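Local coordinates for protein imelysin (Bacteroides ovatus ATCC 8483, PDB 3OYV) that probably takes part in bacterial iron uptake as an imelysin-like, putatively metal-binding outer-membrane protein classed among the peptidases, at residues A271-W282 against F344-Y352. Sequence-based numbering, arbitrary orientation. Where two conformers were deposited one is given.
Sequences ACDAWITAREPW and FHTLEFLLY
The indole of Trp-275 is wedged into helix 344-351 as a knob among Phe-344, Leu-347, Glu-348 and Leu-351. Its CG stands anti to the backbone N (chi1 -174°), which carries the ring across the interface and brings NE1 within 2.9 Å of Phe-344 O, a hydrogen bond bent to 149° at the hydrogen. That carbonyl also accepts the helical N-H of Glu-348, from the opposite face of its plane, so two donors grip one buried oxygen. The methylene CG of Glu-348 lies over the six-membered ring, 3.9 Å from its centroid, while Arg-279 CG covers the other face. Phe-344 answers as a reciprocal knob among Trp-275, Ala-278, Arg-279 and Trp-282; Arg-279 CD rests on its ring face, 3.5 Å from Phe-344 CD1. These two reciprocal knobs define knobs-into-holes packing between imelysin helices 265-283 and 343-351, whose segments 271-282 and 344-351 run nearly antiparallel (156°), their axes 10.4 Å apart at closest approach. Near the C-terminal end of helix 343-351, Cys-272 SG sits almost centrally over the Tyr-352 ring, 3.6 Å from its centroid, and the edge of that ring is directed at the Trp-275 face in an offset edge-to-face pair. His-345 ND1 donates a nearly straight bond on the syn side of Glu-348 OE1, though tilted out of the carboxylate plane, which helps set the imidazole's rotation; Ser-118 holds OE2, and Arg-279 pairs with Asp-303 and Glu-283. His-345 NE2 and Arg-279 NH2 both hydrogen-bond an unidentified molecule, probably from the crystallisation liquor, which may mark a pocket. Packing thins beside the partly exposed Ile-276, which adds little beyond CG1, 3.4 Å from Tyr-352 OH.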
ATOM      1  N   ALA A 271       4.604  -3.864 -18.621  1.00  9.35           N
ATOM      2  CA  ALA A 271       3.914  -2.905 -17.776  1.00  9.44           C
ATOM      3  C   ALA A 271       3.367  -3.583 -16.507  1.00  8.84           C
ATOM      4  O   ALA A 271       3.484  -3.010 -15.424  1.00  9.00           O
ATOM      5  CB  ALA A 271       2.811  -2.178 -18.529  1.00 11.58           C
ATOM      6  N   CYS A 272       2.886  -4.812 -16.625  1.00  9.32           N
ATOM      7  CA  CYS A 272       2.465  -5.551 -15.444  1.00  8.70           C
ATOM      8  C   CYS A 272       3.646  -5.805 -14.508  1.00  9.61           C
ATOM      9  O   CYS A 272       3.533  -5.674 -13.279  1.00 10.12           O
ATOM     10  CB  CYS A 272       1.853  -6.879 -15.864  1.00  9.62           C
ATOM     11  SG  CYS A 272       0.226  -6.748 -16.677  1.00 11.57           S
ATOM     12  N   ASP A 273       4.792  -6.207 -15.070  1.00  9.01           N
ATOM     13  CA  ASP A 273       5.986  -6.358 -14.230  1.00 10.85           C
ATOM     14  C   ASP A 273       6.284  -5.068 -13.460  1.00  9.59           C
ATOM     15  O   ASP A 273       6.604  -5.110 -12.291  1.00  9.98           O
ATOM     16  CB  ASP A 273       7.241  -6.690 -15.081  1.00 11.69           C
ATOM     17  CG  ASP A 273       7.203  -8.054 -15.767  1.00 15.21           C
ATOM     18  OD1 ASP A 273       6.442  -8.926 -15.355  1.00 15.24           O
ATOM     19  OD2 ASP A 273       7.997  -8.248 -16.724  1.00 17.20           O
ATOM     20  N   ALA A 274       6.205  -3.940 -14.160  1.00  8.85           N
ATOM     21  CA  ALA A 274       6.445  -2.667 -13.539  1.00  8.56           C
ATOM     22  C   ALA A 274       5.418  -2.331 -12.465  1.00  8.73           C
ATOM     23  O   ALA A 274       5.766  -1.694 -11.463  1.00  9.49           O
ATOM     24  CB  ALA A 274       6.530  -1.543 -14.602  1.00 10.20           C
ATOM     25  N   TRP A 275       4.178  -2.763 -12.668  1.00  8.71           N
ATOM     26  CA  TRP A 275       3.119  -2.541 -11.670  1.00  8.53           C
ATOM     27  C   TRP A 275       3.444  -3.305 -10.382  1.00  8.57           C
ATOM     28  O   TRP A 275       3.411  -2.729  -9.290  1.00  9.15           O
ATOM     29  CB  TRP A 275       1.750  -2.919 -12.267  1.00  9.27           C
ATOM     30  CG  TRP A 275       0.603  -2.583 -11.364  1.00  9.30           C
ATOM     31  CD1 TRP A 275      -0.050  -1.392 -11.296  1.00  9.26           C
ATOM     32  CD2 TRP A 275       0.007  -3.421 -10.339  1.00  9.49           C
ATOM     33  NE1 TRP A 275      -1.044  -1.445 -10.338  1.00  9.38           N
ATOM     34  CE2 TRP A 275      -1.010  -2.674  -9.729  1.00  9.43           C
ATOM     35  CE3 TRP A 275       0.183  -4.756  -9.950  1.00  9.71           C
ATOM     36  CZ2 TRP A 275      -1.828  -3.200  -8.729  1.00  9.68           C
ATOM     37  CZ3 TRP A 275      -0.599  -5.247  -8.928  1.00 10.36           C
ATOM     38  CH2 TRP A 275      -1.591  -4.492  -8.345  1.00  9.80           C
ATOM     39  N   ILE A 276       3.780  -4.591 -10.498  1.00  9.45           N
ATOM     40  CA  ILE A 276       4.146  -5.355  -9.306  1.00  9.82           C
ATOM     41  C   ILE A 276       5.336  -4.710  -8.598  1.00  9.81           C
ATOM     42  O   ILE A 276       5.374  -4.612  -7.367  1.00 10.12           O
ATOM     43  CB  ILE A 276       4.477  -6.781  -9.666  1.00 11.10           C
ATOM     44  CG1 ILE A 276       3.213  -7.496 -10.174  1.00 11.53           C
ATOM     45  CG2 ILE A 276       5.081  -7.525  -8.464  1.00 13.76           C
ATOM     46  CD1 ILE A 276       2.158  -7.872  -9.103  1.00 13.91           C
ATOM     47  N   THR A 277       6.326  -4.318  -9.379  1.00  9.89           N
ATOM     48  CA  THR A 277       7.560  -3.733  -8.830  1.00  9.49           C
ATOM     49  C   THR A 277       7.236  -2.479  -8.037  1.00  9.35           C
ATOM     50  O   THR A 277       7.752  -2.281  -6.921  1.00 11.16           O
ATOM     51  CB  THR A 277       8.571  -3.474  -9.959  1.00 10.01           C
ATOM     52  OG1 THR A 277       8.928  -4.741 -10.515  1.00 13.11           O
ATOM     53  CG2 THR A 277       9.799  -2.697  -9.471  1.00 11.61           C
ATOM     54  N   ALA A 278       6.396  -1.615  -8.598  1.00  9.11           N
ATOM     55  CA  ALA A 278       6.015  -0.361  -7.941  1.00  8.75           C
ATOM     56  C   ALA A 278       5.103  -0.620  -6.715  1.00 10.01           C
ATOM     57  O   ALA A 278       5.166   0.091  -5.728  1.00  9.84           O
ATOM     58  CB  ALA A 278       5.343   0.627  -8.945  1.00 10.91           C
ATOM     59  N   ARG A 279       4.279  -1.652  -6.800  1.00  9.45           N
ATOM     60  CA  ARG A 279       3.391  -2.000  -5.695  1.00  8.39           C
ATOM     61  C   ARG A 279       4.136  -2.396  -4.439  1.00 10.06           C
ATOM     62  O   ARG A 279       3.630  -2.181  -3.350  1.00 10.16           O
ATOM     63  CB  ARG A 279       2.438  -3.107  -6.107  1.00  8.47           C
ATOM     64  CG  ARG A 279       1.269  -2.619  -6.971  1.00  9.51           C
ATOM     65  CD  ARG A 279       0.325  -1.712  -6.208  1.00 10.08           C
ATOM     66  NE  ARG A 279      -0.311  -2.395  -5.091  1.00  8.81           N
ATOM     67  CZ  ARG A 279      -1.301  -1.897  -4.370  1.00 11.11           C
ATOM     68  NH1 ARG A 279      -1.733  -0.668  -4.577  1.00 11.14           N
ATOM     69  NH2 ARG A 279      -1.870  -2.629  -3.423  1.00 12.03           N
ATOM     70  N   GLU A 280       5.319  -2.982  -4.581  1.00  9.43           N
ATOM     71  CA  GLU A 280       6.001  -3.496  -3.398  0.60  8.42           C
ATOM     72  C   GLU A 280       6.327  -2.425  -2.353  1.00  8.64           C
ATOM     73  O   GLU A 280       5.931  -2.596  -1.198  1.00  9.68           O
ATOM     74  CB  GLU A 280       7.235  -4.289  -3.775  0.60 10.30           C
ATOM     75  CG  GLU A 280       7.793  -5.043  -2.569  0.60 15.31           C
ATOM     76  CD  GLU A 280       8.926  -5.960  -2.926  0.60 23.94           C
ATOM     77  OE1 GLU A 280       9.394  -5.901  -4.081  0.60 27.42           O
ATOM     78  OE2 GLU A 280       9.338  -6.736  -2.040  0.60 30.60           O
ATOM     79  N   PRO A 281       7.006  -1.311  -2.727  1.00  8.49           N
ATOM     80  CA  PRO A 281       7.239  -0.305  -1.708  1.00  8.55           C
ATOM     81  C   PRO A 281       5.930   0.334  -1.228  1.00  8.69           C
ATOM     82  O   PRO A 281       5.819   0.684  -0.036  1.00  9.36           O
ATOM     83  CB  PRO A 281       8.161   0.702  -2.395  1.00 10.61           C
ATOM     84  CG  PRO A 281       7.928   0.473  -3.849  1.00  8.98           C
ATOM     85  CD  PRO A 281       7.715  -0.972  -3.978  1.00  9.32           C
ATOM     86  N   TRP A 282       4.933   0.468  -2.102  1.00  9.04           N
ATOM     87  CA  TRP A 282       3.638   0.984  -1.653  1.00  9.21           C
ATOM     88  C   TRP A 282       3.036   0.096  -0.557  1.00  9.35           C
ATOM     89  O   TRP A 282       2.688   0.541   0.532  1.00  8.93           O
ATOM     90  CB  TRP A 282       2.621   1.090  -2.799  1.00  9.37           C
ATOM     91  CG  TRP A 282       1.295   1.497  -2.242  1.00  8.62           C
ATOM     92  CD1 TRP A 282       0.226   0.689  -2.024  1.00 10.72           C
ATOM     93  CD2 TRP A 282       0.937   2.798  -1.750  1.00  9.79           C
ATOM     94  NE1 TRP A 282      -0.779   1.402  -1.430  1.00 11.07           N
ATOM     95  CE2 TRP A 282      -0.370   2.695  -1.228  1.00  9.35           C
ATOM     96  CE3 TRP A 282       1.597   4.016  -1.645  1.00 11.96           C
ATOM     97  CZ2 TRP A 282      -1.036   3.785  -0.677  1.00 12.71           C
ATOM     98  CZ3 TRP A 282       0.920   5.100  -1.118  1.00 13.83           C
ATOM     99  CH2 TRP A 282      -0.368   4.971  -0.617  1.00 13.50           C
ATOM    100  N   PHE A 344      -3.434   2.993  -8.176  1.00  8.61           N
ATOM    101  CA  PHE A 344      -2.851   1.714  -8.525  1.00  9.10           C
ATOM    102  C   PHE A 344      -3.865   0.698  -9.067  1.00  8.63           C
ATOM    103  O   PHE A 344      -3.558  -0.071  -9.966  1.00  9.59           O
ATOM    104  CB  PHE A 344      -2.148   1.103  -7.327  1.00  8.84           C
ATOM    105  CG  PHE A 344      -0.751   1.627  -7.065  1.00  9.33           C
ATOM    106  CD1 PHE A 344       0.258   1.335  -7.967  1.00  9.74           C
ATOM    107  CD2 PHE A 344      -0.445   2.339  -5.901  1.00  9.79           C
ATOM    108  CE1 PHE A 344       1.530   1.721  -7.716  1.00 10.04           C
ATOM    109  CE2 PHE A 344       0.859   2.736  -5.642  1.00 11.74           C
ATOM    110  CZ  PHE A 344       1.849   2.453  -6.581  1.00 10.85           C
ATOM    111  N   HIS A 345      -5.058   0.640  -8.459  1.00  8.92           N
ATOM    112  CA  HIS A 345      -5.992  -0.376  -8.856  1.00  8.71           C
ATOM    113  C   HIS A 345      -6.692  -0.085 -10.189  1.00 10.35           C
ATOM    114  O   HIS A 345      -7.121  -0.993 -10.866  1.00 11.21           O
ATOM    115  CB  HIS A 345      -6.962  -0.692  -7.740  1.00 10.16           C
ATOM    116  CG  HIS A 345      -6.275  -1.261  -6.547  1.00 10.55           C
ATOM    117  ND1 HIS A 345      -5.600  -2.468  -6.584  1.00 11.35           N
ATOM    118  CD2 HIS A 345      -6.148  -0.788  -5.293  1.00 10.79           C
ATOM    119  CE1 HIS A 345      -5.083  -2.704  -5.388  1.00 11.83           C
ATOM    120  NE2 HIS A 345      -5.383  -1.686  -4.596  1.00 11.59           N
ATOM    121  N   THR A 346      -6.792   1.178 -10.559  1.00 10.05           N
ATOM    122  CA  THR A 346      -7.268   1.528 -11.904  1.00 10.16           C
ATOM    123  C   THR A 346      -6.245   1.109 -12.944  1.00  9.90           C
ATOM    124  O   THR A 346      -6.599   0.522 -13.954  1.00 10.41           O
ATOM    125  CB  THR A 346      -7.636   3.025 -12.028  1.00 10.23           C
ATOM    126  OG1 THR A 346      -8.739   3.286 -11.167  1.00 11.38           O
ATOM    127  CG2 THR A 346      -8.053   3.323 -13.461  1.00 10.09           C
ATOM    128  N   LEU A 347      -4.965   1.383 -12.690  1.00  9.87           N
ATOM    129  CA  LEU A 347      -3.952   0.876 -13.614  1.00  9.39           C
ATOM    130  C   LEU A 347      -3.949  -0.631 -13.659  1.00  9.55           C
ATOM    131  O   LEU A 347      -3.799  -1.207 -14.718  1.00 10.16           O
ATOM    132  CB  LEU A 347      -2.607   1.430 -13.235  1.00 10.73           C
ATOM    133  CG  LEU A 347      -1.527   1.351 -14.280  1.00 13.04           C
ATOM    134  CD1 LEU A 347      -1.984   1.806 -15.669  1.00 17.13           C
ATOM    135  CD2 LEU A 347      -0.321   2.213 -13.762  1.00 13.73           C
ATOM    136  N   GLU A 348      -4.129  -1.248 -12.495  1.00  8.78           N
ATOM    137  CA  GLU A 348      -4.232  -2.702 -12.448  1.00  9.55           C
ATOM    138  C   GLU A 348      -5.353  -3.229 -13.371  1.00  9.32           C
ATOM    139  O   GLU A 348      -5.165  -4.189 -14.130  1.00 10.16           O
ATOM    140  CB  GLU A 348      -4.474  -3.151 -10.987  1.00  9.28           C
ATOM    141  CG  GLU A 348      -4.336  -4.644 -10.726  1.00  9.40           C
ATOM    142  CD  GLU A 348      -4.942  -5.046  -9.379  1.00 10.54           C
ATOM    143  OE1 GLU A 348      -5.568  -4.202  -8.721  1.00 11.26           O
ATOM    144  OE2 GLU A 348      -4.821  -6.238  -9.039  1.00 11.30           O
ATOM    145  N   PHE A 349      -6.519  -2.586 -13.276  1.00 10.40           N
ATOM    146  CA  PHE A 349      -7.676  -2.955 -14.130  1.00 10.98           C
ATOM    147  C   PHE A 349      -7.322  -2.882 -15.616  1.00 10.39           C
ATOM    148  O   PHE A 349      -7.739  -3.716 -16.408  1.00 12.14           O
ATOM    149  CB  PHE A 349      -8.811  -1.983 -13.803  1.00 11.72           C
ATOM    150  CG  PHE A 349     -10.080  -2.171 -14.607  1.00 13.20           C
ATOM    151  CD1 PHE A 349     -10.214  -1.642 -15.869  1.00 13.20           C
ATOM    152  CD2 PHE A 349     -11.189  -2.751 -14.034  1.00 17.57           C
ATOM    153  CE1 PHE A 349     -11.392  -1.810 -16.569  1.00 12.11           C
ATOM    154  CE2 PHE A 349     -12.376  -2.883 -14.737  1.00 19.38           C
ATOM    155  CZ  PHE A 349     -12.458  -2.432 -16.000  1.00 16.29           C
ATOM    156  N   LEU A 350      -6.564  -1.854 -15.963  1.00  9.98           N
ATOM    157  CA  LEU A 350      -6.160  -1.566 -17.343  1.00  9.68           C
ATOM    158  C   LEU A 350      -5.073  -2.482 -17.871  1.00  9.79           C
ATOM    159  O   LEU A 350      -4.910  -2.600 -19.089  1.00 11.78           O
ATOM    160  CB  LEU A 350      -5.756  -0.085 -17.456  1.00 10.26           C
ATOM    161  CG  LEU A 350      -6.871   0.964 -17.236  1.00 11.09           C
ATOM    162  CD1 LEU A 350      -6.270   2.384 -17.097  1.00 12.09           C
ATOM    163  CD2 LEU A 350      -7.965   0.884 -18.332  1.00 13.22           C
ATOM    164  N   LEU A 351      -4.351  -3.154 -16.961  1.00  9.14           N
ATOM    165  CA  LEU A 351      -3.226  -3.999 -17.315  1.00  9.55           C
ATOM    166  C   LEU A 351      -3.486  -5.505 -17.228  1.00  9.71           C
ATOM    167  O   LEU A 351      -2.802  -6.280 -17.890  1.00 10.34           O
ATOM    168  CB  LEU A 351      -1.997  -3.657 -16.458  1.00  9.65           C
ATOM    169  CG  LEU A 351      -1.362  -2.303 -16.712  1.00  9.01           C
ATOM    170  CD1 LEU A 351      -0.236  -2.068 -15.698  1.00 10.78           C
ATOM    171  CD2 LEU A 351      -0.846  -2.207 -18.167  1.00 10.23           C
ATOM    172  N   TYR A 352      -4.415  -5.904 -16.355  1.00 10.31           N
ATOM    173  CA  TYR A 352      -4.661  -7.292 -16.024  1.00 10.57           C
ATOM    174  C   TYR A 352      -6.108  -7.704 -16.243  1.00 10.09           C
ATOM    175  O   TYR A 352      -7.019  -6.871 -16.114  1.00 12.77           O
ATOM    176  CB  TYR A 352      -4.380  -7.521 -14.553  1.00 11.09           C
ATOM    177  CG  TYR A 352      -2.944  -7.478 -14.112  1.00 11.43           C
ATOM    178  CD1 TYR A 352      -2.168  -8.616 -14.100  1.00 11.29           C
ATOM    179  CD2 TYR A 352      -2.389  -6.294 -13.614  1.00 11.30           C
ATOM    180  CE1 TYR A 352      -0.866  -8.581 -13.609  1.00 11.06           C
ATOM    181  CE2 TYR A 352      -1.092  -6.247 -13.159  1.00 10.34           C
ATOM    182  CZ  TYR A 352      -0.342  -7.397 -13.133  1.00  9.83           C
ATOM    183  OH  TYR A 352       0.932  -7.319 -12.628  1.00 13.73           O
TER